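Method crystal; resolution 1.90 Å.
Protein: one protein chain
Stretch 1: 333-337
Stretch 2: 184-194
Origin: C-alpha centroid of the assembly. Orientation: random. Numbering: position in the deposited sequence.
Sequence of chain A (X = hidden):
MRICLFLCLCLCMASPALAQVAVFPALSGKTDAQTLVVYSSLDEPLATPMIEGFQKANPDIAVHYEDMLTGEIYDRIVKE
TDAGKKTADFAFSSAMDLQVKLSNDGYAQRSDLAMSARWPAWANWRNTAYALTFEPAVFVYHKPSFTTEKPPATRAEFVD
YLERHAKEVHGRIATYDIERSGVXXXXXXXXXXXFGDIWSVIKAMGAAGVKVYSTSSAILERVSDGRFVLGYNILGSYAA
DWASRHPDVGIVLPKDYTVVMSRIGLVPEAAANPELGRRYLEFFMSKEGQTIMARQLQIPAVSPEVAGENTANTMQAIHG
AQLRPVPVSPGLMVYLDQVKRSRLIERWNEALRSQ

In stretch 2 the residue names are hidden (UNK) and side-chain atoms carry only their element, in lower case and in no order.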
# COMPACT_ATOMS: atom_id res chain seq x y z
N MET A 333 -19.20 -1.86 -1.85
CA MET A 333 -19.62 -2.13 -3.24
C MET A 333 -18.54 -1.92 -4.31
O MET A 333 -18.60 -2.56 -5.36
CB MET A 333 -20.83 -1.25 -3.60
CG MET A 333 -20.55 0.26 -3.51
SD MET A 333 -22.00 1.21 -4.01
CE MET A 333 -21.85 2.69 -2.98
N VAL A 334 -17.59 -1.02 -4.07
CA VAL A 334 -16.47 -0.83 -5.01
C VAL A 334 -15.56 -2.08 -5.10
O VAL A 334 -14.89 -2.32 -6.13
CB VAL A 334 -15.60 0.41 -4.61
CG1 VAL A 334 -14.46 0.65 -5.63
CG2 VAL A 334 -16.47 1.66 -4.50
N TYR A 335 -15.56 -2.86 -4.02
CA TYR A 335 -14.64 -3.98 -3.84
C TYR A 335 -15.30 -5.35 -4.00
O TYR A 335 -16.49 -5.52 -3.73
CB TYR A 335 -14.04 -3.90 -2.46
CG TYR A 335 -13.47 -2.54 -2.16
CD1 TYR A 335 -14.16 -1.64 -1.35
CD2 TYR A 335 -12.25 -2.15 -2.70
CE1 TYR A 335 -13.63 -0.39 -1.06
CE2 TYR A 335 -11.70 -0.89 -2.41
CZ TYR A 335 -12.40 -0.02 -1.60
OH TYR A 335 -11.86 1.21 -1.33
N LEU A 336 -14.48 -6.33 -4.38
CA LEU A 336 -14.91 -7.72 -4.61
C LEU A 336 -15.32 -8.41 -3.31
O LEU A 336 -14.59 -8.40 -2.33
CB LEU A 336 -13.77 -8.53 -5.25
CG LEU A 336 -13.51 -8.33 -6.75
CD1 LEU A 336 -13.21 -6.87 -7.05
CD2 LEU A 336 -12.36 -9.21 -7.21
N ASP A 337 -16.48 -9.06 -3.34
CA ASP A 337 -16.93 -9.83 -2.20
C ASP A 337 -16.04 -11.06 -1.97
O ASP A 337 -15.26 -11.45 -2.83
CB ASP A 337 -18.41 -10.21 -2.38
CG ASP A 337 -18.65 -11.24 -3.47
OD1 ASP A 337 -17.86 -12.20 -3.61
OD2 ASP A 337 -19.69 -11.14 -4.16
N UNK A 184 -1.30 -6.50 -2.92
CA UNK A 184 -1.15 -7.26 -4.17
C UNK A 184 -2.49 -7.65 -4.76
O UNK A 184 -2.73 -7.44 -5.96
N UNK A 185 -3.36 -8.24 -3.93
CA UNK A 185 -4.68 -8.60 -4.39
C UNK A 185 -5.45 -7.37 -4.91
O UNK A 185 -6.06 -7.41 -5.98
c UNK A 185 -9.19 -8.97 -4.15
c UNK A 185 -5.50 -9.33 -3.31
c UNK A 185 -7.91 -8.73 -3.62
c UNK A 185 -9.42 -10.12 -4.87
c UNK A 185 -6.88 -9.65 -3.79
c UNK A 185 -7.10 -10.79 -4.52
c UNK A 185 -8.39 -11.05 -5.05
N UNK A 186 -5.41 -6.29 -4.15
CA UNK A 186 -6.07 -5.05 -4.57
C UNK A 186 -5.60 -4.64 -5.96
O UNK A 186 -6.40 -4.36 -6.82
c UNK A 186 -6.51 -2.57 -3.79
c UNK A 186 -5.99 -1.47 -2.86
c UNK A 186 -5.82 -3.93 -3.55
c UNK A 186 -8.00 -2.72 -3.64
N UNK A 187 -4.28 -4.60 -6.17
CA UNK A 187 -3.76 -4.16 -7.44
C UNK A 187 -4.24 -5.10 -8.56
O UNK A 187 -4.63 -4.64 -9.62
c UNK A 187 -2.29 -1.73 -6.37
c UNK A 187 -1.70 -0.72 -5.60
c UNK A 187 -0.33 -3.09 -6.08
c UNK A 187 -2.22 -4.07 -7.45
c UNK A 187 -0.40 -0.90 -5.09
c UNK A 187 -1.62 -2.95 -6.59
c UNK A 187 0.28 -2.09 -5.33
N UNK A 188 -4.18 -6.42 -8.33
CA UNK A 188 -4.67 -7.37 -9.35
C UNK A 188 -6.15 -7.15 -9.64
O UNK A 188 -6.58 -7.17 -10.79
s UNK A 188 -4.20 -9.93 -11.46
c UNK A 188 -4.43 -8.82 -8.91
c UNK A 188 -5.01 -9.92 -9.86
c UNK A 188 -2.61 -9.09 -11.18
N UNK A 189 -6.94 -6.92 -8.60
CA UNK A 189 -8.38 -6.75 -8.81
C UNK A 189 -8.67 -5.47 -9.62
O UNK A 189 -9.58 -5.45 -10.48
c UNK A 189 -9.14 -6.81 -7.48
o UNK A 189 -9.05 -5.59 -6.75
N UNK A 190 -7.84 -4.43 -9.42
CA UNK A 190 -7.94 -3.21 -10.20
C UNK A 190 -7.43 -3.39 -11.64
O UNK A 190 -8.03 -2.85 -12.57
c UNK A 190 -10.88 0.07 -8.49
n UNK A 190 -11.85 -0.77 -8.11
c UNK A 190 -7.65 -1.77 -8.08
c UNK A 190 -9.15 -1.60 -7.94
n UNK A 190 -9.60 -0.30 -8.43
c UNK A 190 -7.21 -2.06 -9.51
n UNK A 190 -11.21 1.29 -8.93
N UNK A 191 -6.32 -4.10 -11.81
CA UNK A 191 -5.82 -4.45 -13.15
C UNK A 191 -6.93 -5.13 -13.99
O UNK A 191 -7.15 -4.79 -15.13
o UNK A 191 -3.20 -3.49 -12.89
c UNK A 191 -4.63 -5.41 -13.05
o UNK A 191 -2.39 -5.44 -12.29
c UNK A 191 -3.33 -4.72 -12.71
N UNK A 192 -7.59 -6.11 -13.39
CA UNK A 192 -8.71 -6.79 -14.04
C UNK A 192 -9.82 -5.83 -14.50
O UNK A 192 -10.43 -6.07 -15.55
o UNK A 192 -11.27 -9.52 -11.92
c UNK A 192 -9.30 -7.85 -13.12
c UNK A 192 -10.11 -8.89 -13.89
n UNK A 192 -10.85 -11.15 -13.42
c UNK A 192 -10.80 -9.88 -13.00
N UNK A 193 -10.09 -4.77 -13.73
CA UNK A 193 -11.11 -3.76 -14.10
C UNK A 193 -10.67 -2.77 -15.21
O UNK A 193 -11.51 -2.25 -15.93
c UNK A 193 -12.95 -3.30 -10.65
o UNK A 193 -12.46 -2.22 -10.23
c UNK A 193 -11.61 -2.99 -12.85
c UNK A 193 -12.77 -3.68 -12.14
o UNK A 193 -13.60 -4.09 -9.89
N UNK A 194 -9.37 -2.50 -15.34
CA UNK A 194 -8.87 -1.65 -16.45
C UNK A 194 -8.68 -2.49 -17.68
O UNK A 194 -9.26 -2.23 -18.73
c UNK A 194 -7.31 -0.48 -14.82
o UNK A 194 -8.83 1.29 -15.24
c UNK A 194 -8.43 0.43 -14.45
c UNK A 194 -7.50 -1.04 -16.16
n UNK A 194 -8.96 0.24 -13.25
O HOH W 1 -12.17 -3.38 -6.81

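Position 184 carries no side-chain atoms at all and lies beyond reach of stretch 1, so it is Gly-184; the lack of a side chain suits its buried place. At 185 one carbon leads to a ring of six carbons, with no hydroxyl oxygen, and the far end of the ring lies against the side chain of Leu-336: Phe-185. Its CA-to-CB bond points sideways, but the end of the ring comes nearer to stretch 1, so that CZ lies 3.9 Å from CD2 of Leu-336, an apolar contact suited to a buried aromatic. Position 186 has four carbons forked at the second, one branch tip meeting the ring of Tyr-335 obliquely, the mark of Leu-186. That tip, CD1, comes within 4.3 Å of CE2 of Tyr-335.

Position 187 again shows one carbon and a six-carbon ring, out of reach of stretch 1. This is Phe-187, apolar as suits a buried place. At 188 two carbons, a sulfur and a final carbon form an unbranched chain, also out of reach, which defines Met-188, likewise apolar and buried.

Position 189 has one carbon and one oxygen, the carbon touching Leu-336: Ser-189. Its CA-to-CB bond points toward stretch 1, and CB lies 4.0 Å from CD2 of Leu-336. The small side chain lets the leucine come close to the helix, and its hydroxyl is satisfied within the helix, OG donating to O of Leu-186 at 2.9 Å.

At 190 three carbons, a nitrogen and a carbon bearing two more nitrogens, with the end near Val-334, give Arg-190. The long chain brings NH1 to 3.9 Å from CG1 of Val-334 while pairing with a carboxylate. Position 191 has two carbons, the second carrying two oxygens, a carboxylate out of reach of stretch 1: Asp-191, both oxygens hydrogen-bonded elsewhere in the structure. Position 192 has three carbons, the third bearing one oxygen and one nitrogen, without close contact: Gln-192, polar as suits a partly exposed place.

Position 193 has three carbons and two terminal oxygens, one near Leu-336: Glu-193. OE1 forms a salt bridge with NH1 of Arg-190 at 2.6 Å, while OE2 lies 4.0 Å from CD1 of Leu-336. Position 194 repeats the amide pattern of 192, out of reach, and is Gln-194, again polar and partly exposed.

No direct hydrogen bond joins the stretches. Leu-336, its CA-to-CB bond pointing toward the helix, packs against Phe-185 and Ser-189, one helical turn apart, and reaches Glu-193 a turn later. Beside this packing, a water accepts from NH1 of Arg-190 at 2.9 Å and donates to O of Val-334 at 3.0 Å, linking the charged pair to the opposing backbone.

Stretch 2 (184-194) GFLFMSRDQEQ
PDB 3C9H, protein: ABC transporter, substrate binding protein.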